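Local coordinates for protein anti-sigma-I factor RsgI3 (Clostridium thermocellum, PDB 6QE7) that probably holds the sigma factor SigI3 inactive until its extracellular sensing part, a PA14 dyad that binds pectin, meets polysaccharide, at residues A[202-207]-A[271-276]; A[222-227]-A[244-249]. All coordinates share one frame; numbering follows the deposited sequence.

Interaction 1: A[202-207]-A[271-276]; sequences IDTRYT and LLWSSQ
W273 reaches from strand 268-274 to the loop 202-207, so its indole is the side chain to follow. From CB the ring leaves in the crowded position between backbone N and carbonyl carbon (chi1 62°), and with chi2 near zero it stands up from its strand with the six-membered ring leading. NE1, on the five-membered ring, is hydrogen-bonded to E281, outside the two segments. The far corner, CZ3 and CH2, does the touching. CH2 lies 3.4 Å from D203 O, an oxygen that sits in the indole plane at the ring edge, an approach consistent with a weak attraction to the slightly positive ring hydrogens. CZ3 comes within 4.1 Å of I202 CD1, the two side chains meeting tip to tip, because I202 extends CG1 anti to its backbone N (chi1 -164°). T204 adds its CA obliquely, 4.1 Å from CZ3.

In this second PA14 domain of the pair, two antiparallel sheets face each other; I202 ends strand 193-202 of one sheet and W273 belongs to the other, so the indole packs against the connection that leads to strand 208-216. Further along, the loop is braced from within. T204 OG1 donates to Y206 O at 2.8 Å, from above the carbonyl plane, and R205 NE reaches Y206 OH at 3.1 Å in a nearly straight bond (169°) lying in the guanidinium plane, while R205 CB rests over one face of the tyrosine ring. Y206 CD2 meets S275 OG more loosely, at 4.2 Å, that hydroxyl being hydrogen-bonded to E208 and Q278.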
loop_
_atom_site.group_PDB
_atom_site.type_symbol
_atom_site.label_atom_id
_atom_site.label_comp_id
_atom_site.label_asym_id
_atom_site.label_seq_id
_atom_site.Cartn_x
_atom_site.Cartn_y
_atom_site.Cartn_z
ATOM N N ILE A 202 4.988 -6.559 -0.520
ATOM C CA ILE A 202 5.010 -6.961 -1.945
ATOM C C ILE A 202 3.675 -6.588 -2.628
ATOM O O ILE A 202 2.655 -6.530 -1.916
ATOM C CB ILE A 202 5.345 -8.445 -2.007
ATOM C CG1 ILE A 202 5.756 -8.834 -3.418
ATOM C CG2 ILE A 202 4.277 -9.375 -1.432
ATOM C CD1 ILE A 202 6.237 -10.243 -3.527
ATOM N N ASP A 203 3.720 -6.180 -3.909
ATOM C CA ASP A 203 2.526 -6.051 -4.769
ATOM C C ASP A 203 2.863 -6.662 -6.111
ATOM O O ASP A 203 4.035 -6.991 -6.411
ATOM C CB ASP A 203 1.970 -4.628 -4.903
ATOM C CG ASP A 203 2.931 -3.607 -5.465
ATOM O OD1 ASP A 203 3.934 -4.009 -6.094
ATOM O OD2 ASP A 203 2.759 -2.409 -5.114
ATOM N N THR A 204 1.809 -6.980 -6.789
ATOM C CA THR A 204 1.827 -7.867 -7.973
ATOM C C THR A 204 1.433 -7.007 -9.158
ATOM O O THR A 204 0.773 -5.983 -8.949
ATOM C CB THR A 204 0.868 -9.040 -7.829
ATOM O OG1 THR A 204 -0.475 -8.526 -7.835
ATOM C CG2 THR A 204 1.109 -9.825 -6.563
ATOM N N ARG A 205 1.690 -7.513 -10.347
ATOM C CA ARG A 205 1.202 -6.918 -11.612
ATOM C C ARG A 205 -0.227 -7.421 -11.870
ATOM O O ARG A 205 -0.968 -6.741 -12.557
ATOM C CB ARG A 205 2.165 -7.293 -12.749
ATOM C CG ARG A 205 3.482 -6.530 -12.751
ATOM C CD ARG A 205 4.414 -6.879 -13.939
ATOM N NE ARG A 205 3.661 -6.655 -15.183
ATOM C CZ ARG A 205 3.467 -5.490 -15.768
ATOM N NH1 ARG A 205 4.035 -4.402 -15.285
ATOM N NH2 ARG A 205 2.731 -5.427 -16.856
ATOM N N TYR A 206 -0.589 -8.630 -11.445
ATOM C CA TYR A 206 -1.836 -9.279 -11.917
ATOM C C TYR A 206 -2.612 -9.712 -10.702
ATOM O O TYR A 206 -1.983 -9.964 -9.630
ATOM C CB TYR A 206 -1.531 -10.468 -12.828
ATOM C CG TYR A 206 -0.578 -10.079 -13.928
ATOM C CD1 TYR A 206 -0.970 -9.271 -14.981
ATOM C CD2 TYR A 206 0.739 -10.499 -13.887
ATOM C CE1 TYR A 206 -0.059 -8.865 -15.957
ATOM C CE2 TYR A 206 1.669 -10.083 -14.817
ATOM C CZ TYR A 206 1.265 -9.269 -15.870
ATOM O OH TYR A 206 2.192 -8.914 -16.798
ATOM N N THR A 207 -3.912 -9.777 -10.907
ATOM C CA THR A 207 -4.893 -10.406 -10.003
ATOM C C THR A 207 -4.995 -11.871 -10.443
ATOM O O THR A 207 -5.471 -12.085 -11.539
ATOM C CB THR A 207 -6.213 -9.612 -10.023
ATOM O OG1 THR A 207 -5.897 -8.353 -9.473
ATOM C CG2 THR A 207 -7.328 -10.166 -9.167
ATOM N N LEU A 271 14.465 -15.583 -4.319
ATOM C CA LEU A 271 12.964 -15.647 -4.235
ATOM C C LEU A 271 12.457 -15.256 -5.609
ATOM O O LEU A 271 12.871 -14.182 -6.119
ATOM C CB LEU A 271 12.402 -14.744 -3.119
ATOM C CG LEU A 271 10.876 -14.678 -3.000
ATOM C CD1 LEU A 271 10.313 -15.985 -2.444
ATOM C CD2 LEU A 271 10.446 -13.516 -2.162
ATOM N N LEU A 272 11.755 -16.185 -6.242
ATOM C CA LEU A 272 11.164 -15.989 -7.572
ATOM C C LEU A 272 9.651 -15.984 -7.433
ATOM O O LEU A 272 9.159 -16.612 -6.503
ATOM C CB LEU A 272 11.612 -17.153 -8.450
ATOM C CG LEU A 272 13.139 -17.270 -8.512
ATOM C CD1 LEU A 272 13.632 -18.462 -7.697
ATOM C CD2 LEU A 272 13.614 -17.332 -9.959
ATOM N N TRP A 273 8.974 -15.435 -8.423
ATOM C CA TRP A 273 7.520 -15.619 -8.593
ATOM C C TRP A 273 7.169 -15.968 -10.044
ATOM O O TRP A 273 7.954 -15.705 -11.022
ATOM C CB TRP A 273 6.725 -14.389 -8.109
ATOM C CG TRP A 273 6.992 -13.095 -8.840
ATOM C CD1 TRP A 273 7.799 -12.865 -9.916
ATOM C CD2 TRP A 273 6.451 -11.813 -8.495
ATOM N NE1 TRP A 273 7.747 -11.560 -10.274
ATOM C CE2 TRP A 273 6.963 -10.884 -9.402
ATOM C CE3 TRP A 273 5.552 -11.383 -7.530
ATOM C CZ2 TRP A 273 6.608 -9.550 -9.381
ATOM C CZ3 TRP A 273 5.226 -10.051 -7.480
ATOM C CH2 TRP A 273 5.757 -9.152 -8.381
ATOM N N SER A 274 5.967 -16.488 -10.159
ATOM C CA SER A 274 5.372 -16.836 -11.454
ATOM C C SER A 274 3.864 -16.784 -11.312
ATOM O O SER A 274 3.329 -16.991 -10.163
ATOM C CB SER A 274 5.881 -18.214 -11.890
ATOM O OG SER A 274 5.290 -19.270 -11.120
ATOM N N SER A 275 3.179 -16.681 -12.435
ATOM C CA SER A 275 1.704 -16.786 -12.457
ATOM C C SER A 275 1.283 -16.959 -13.899
ATOM O O SER A 275 2.172 -16.938 -14.732
ATOM C CB SER A 275 1.046 -15.622 -11.801
ATOM O OG SER A 275 1.064 -14.472 -12.623
ATOM N N GLN A 276 -0.011 -17.107 -14.170
ATOM C CA GLN A 276 -0.394 -17.386 -15.566
ATOM C C GLN A 276 0.139 -16.264 -16.473
ATOM O O GLN A 276 0.528 -16.555 -17.569
ATOM C CB GLN A 276 -1.895 -17.438 -15.790
ATOM C CG GLN A 276 -2.127 -17.311 -17.283
ATOM C CD GLN A 276 -3.459 -17.830 -17.704
ATOM O OE1 GLN A 276 -4.321 -18.119 -16.865
ATOM N NE2 GLN A 276 -3.603 -17.917 -19.018
#

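Interaction 2: A[222-227]-A[244-249]; sequences VWINNV and GKIELK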
loop_
_atom_site.group_PDB
_atom_site.type_symbol
_atom_site.label_atom_id
_atom_site.label_comp_id
_atom_site.label_asym_id
_atom_site.label_seq_id
_atom_site.Cartn_x
_atom_site.Cartn_y
_atom_site.Cartn_z
ATOM N N VAL A 222 8.766 -18.966 3.879
ATOM C CA VAL A 222 8.109 -17.801 3.196
ATOM C C VAL A 222 6.654 -17.676 3.653
ATOM O O VAL A 222 5.885 -18.635 3.557
ATOM C CB VAL A 222 8.159 -17.873 1.687
ATOM C CG1 VAL A 222 7.484 -16.635 1.089
ATOM C CG2 VAL A 222 9.605 -18.049 1.161
ATOM N N TRP A 223 6.357 -16.518 4.195
ATOM C CA TRP A 223 4.988 -16.031 4.431
ATOM C C TRP A 223 4.642 -14.902 3.437
ATOM O O TRP A 223 5.476 -13.991 3.238
ATOM C CB TRP A 223 4.927 -15.439 5.814
ATOM C CG TRP A 223 5.067 -16.407 6.939
ATOM C CD1 TRP A 223 4.082 -16.952 7.710
ATOM C CD2 TRP A 223 6.311 -16.840 7.487
ATOM N NE1 TRP A 223 4.637 -17.696 8.709
ATOM C CE2 TRP A 223 6.005 -17.633 8.619
ATOM C CE3 TRP A 223 7.628 -16.578 7.174
ATOM C CZ2 TRP A 223 6.998 -18.208 9.414
ATOM C CZ3 TRP A 223 8.624 -17.179 7.937
ATOM C CH2 TRP A 223 8.305 -17.947 9.057
ATOM N N ILE A 224 3.464 -14.989 2.832
ATOM C CA ILE A 224 2.807 -13.936 2.011
ATOM C C ILE A 224 1.428 -13.707 2.617
ATOM O O ILE A 224 0.723 -14.697 2.900
ATOM C CB ILE A 224 2.718 -14.307 0.522
ATOM C CG1 ILE A 224 4.092 -14.674 -0.050
ATOM C CG2 ILE A 224 2.114 -13.148 -0.288
ATOM C CD1 ILE A 224 4.929 -13.450 -0.435
ATOM N N ASN A 225 1.096 -12.470 2.847
ATOM C CA ASN A 225 -0.218 -12.110 3.447
ATOM C C ASN A 225 -0.353 -12.811 4.804
ATOM O O ASN A 225 -1.442 -13.297 5.095
ATOM C CB ASN A 225 -1.355 -12.483 2.496
ATOM C CG ASN A 225 -2.674 -11.855 2.917
ATOM O OD1 ASN A 225 -2.728 -10.740 3.448
ATOM N ND2 ASN A 225 -3.745 -12.579 2.646
ATOM N N ASN A 226 0.758 -13.031 5.526
ATOM C CA ASN A 226 0.795 -13.738 6.842
ATOM C C ASN A 226 0.353 -15.188 6.698
ATOM O O ASN A 226 -0.142 -15.726 7.670
ATOM C CB ASN A 226 -0.079 -13.019 7.866
ATOM C CG ASN A 226 0.321 -11.560 7.859
ATOM O OD1 ASN A 226 1.452 -11.252 8.198
ATOM N ND2 ASN A 226 -0.519 -10.685 7.336
ATOM N N VAL A 227 0.428 -15.765 5.507
ATOM C CA VAL A 227 0.168 -17.210 5.286
ATOM C C VAL A 227 1.515 -17.872 4.984
ATOM O O VAL A 227 2.232 -17.421 4.095
ATOM C CB VAL A 227 -0.813 -17.469 4.145
ATOM C CG1 VAL A 227 -0.894 -18.952 3.821
ATOM C CG2 VAL A 227 -2.171 -16.850 4.492
ATOM N N GLY A 244 5.141 -22.540 -3.392
ATOM C CA GLY A 244 3.848 -22.471 -2.705
ATOM C C GLY A 244 3.001 -21.422 -3.376
ATOM O O GLY A 244 3.576 -20.585 -4.082
ATOM N N LYS A 245 1.688 -21.509 -3.225
ATOM C CA LYS A 245 0.728 -20.732 -4.034
ATOM C C LYS A 245 -0.037 -19.786 -3.153
ATOM O O LYS A 245 -0.268 -20.145 -1.991
ATOM C CB LYS A 245 -0.269 -21.688 -4.690
ATOM C CG LYS A 245 0.327 -22.521 -5.810
ATOM C CD LYS A 245 -0.552 -23.686 -6.183
ATOM C CE LYS A 245 -0.358 -24.164 -7.605
ATOM N NZ LYS A 245 0.802 -25.081 -7.739
ATOM N N ILE A 246 -0.448 -18.637 -3.687
ATOM C CA ILE A 246 -1.427 -17.769 -2.983
ATOM C C ILE A 246 -2.144 -16.919 -4.043
ATOM O O ILE A 246 -1.489 -16.518 -4.973
ATOM C CB ILE A 246 -0.749 -16.909 -1.914
ATOM C CG1 ILE A 246 -1.775 -16.073 -1.126
ATOM C CG2 ILE A 246 0.339 -16.056 -2.540
ATOM C CD1 ILE A 246 -1.304 -15.616 0.231
ATOM N N GLU A 247 -3.438 -16.678 -3.870
ATOM C CA GLU A 247 -4.258 -15.740 -4.689
ATOM C C GLU A 247 -3.982 -14.320 -4.206
ATOM O O GLU A 247 -4.104 -14.080 -3.012
ATOM C CB GLU A 247 -5.746 -16.108 -4.585
ATOM C CG GLU A 247 -6.196 -16.971 -5.749
ATOM C CD GLU A 247 -7.400 -17.856 -5.552
ATOM O OE1 GLU A 247 -8.207 -17.558 -4.681
ATOM O OE2 GLU A 247 -7.548 -18.823 -6.326
ATOM N N LEU A 248 -3.566 -13.429 -5.086
ATOM C CA LEU A 248 -3.314 -12.023 -4.729
ATOM C C LEU A 248 -4.006 -11.117 -5.735
ATOM O O LEU A 248 -4.240 -11.501 -6.887
ATOM C CB LEU A 248 -1.824 -11.744 -4.707
ATOM C CG LEU A 248 -1.020 -12.652 -3.788
ATOM C CD1 LEU A 248 0.460 -12.518 -4.081
ATOM C CD2 LEU A 248 -1.313 -12.378 -2.301
ATOM N N LYS A 249 -4.318 -9.921 -5.295
ATOM C CA LYS A 249 -4.896 -8.920 -6.199
ATOM C C LYS A 249 -3.804 -7.925 -6.605
ATOM O O LYS A 249 -3.040 -7.475 -5.757
ATOM C CB LYS A 249 -6.084 -8.277 -5.495
ATOM C CG LYS A 249 -7.266 -9.200 -5.169
ATOM C CD LYS A 249 -8.389 -8.404 -4.470
ATOM C CE LYS A 249 -9.609 -9.200 -4.056
ATOM N NZ LYS A 249 -10.457 -8.410 -3.119
#
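A type I' beta hairpin, turning from I224 to V227 between strands 219-224 and 227-232, lies here against strand 240-248 of the opposing sheet in the second PA14 domain. The hairpin closes on itself with two backbone bonds, I224 N to V227 O (3.0 Å) and V227 N to I224 O (2.8 Å), and N225 and N226 take the left-handed backbone conformations such a turn requires. I246 is the main visitor from the other sheet. Its CG1 runs anti to the backbone N (chi1 -176°) and the chain stays extended, which carries CD1 to the turn: 3.5 Å from I224 O, 3.9 Å from N225 CB, and more loosely near V227 CB. The other branch, CG2, meets I224 CG2 at 4.1 Å as the two isoleucines cross obliquely. That same I224 methyl also receives L248 CD2 at 4.0 Å, the leucine crossing it at about a right angle, so I224 CG2 rests against two residues of the strand, both on the same side of it. I224 also packs on I256 and I229, and I246 continues to F212. Apart from one carbonyl oxygen, already engaged by V227 N, only aliphatic carbons come together between these segments, which implies an association through burial of branched apolar surface, without polar bonds to fix its register.

How the interactions relate
Interactions 1 and 2 both join the two facing sheets of the second PA14 domain, on the same side of the chain's centre, their centres 10 Å apart. They meet where the end of strand 240-248 touches the loop 202-207: T204 CG2 packs on L248 CD1 at 3.7 Å, and T207 OG1 lies 3.5 Å from K249 CA. L248 is thus shared, touching T204 of the loop and I224 of the hairpin. Y254 ties in both, its backbone bonded to I202 and its hydroxyl to K249 N. A calcium ion lies about 8 Å from the D203 side chain, which is not its ligand but makes a salt bridge to R18 and a hydrogen bond to N13 of the first PA14 domain.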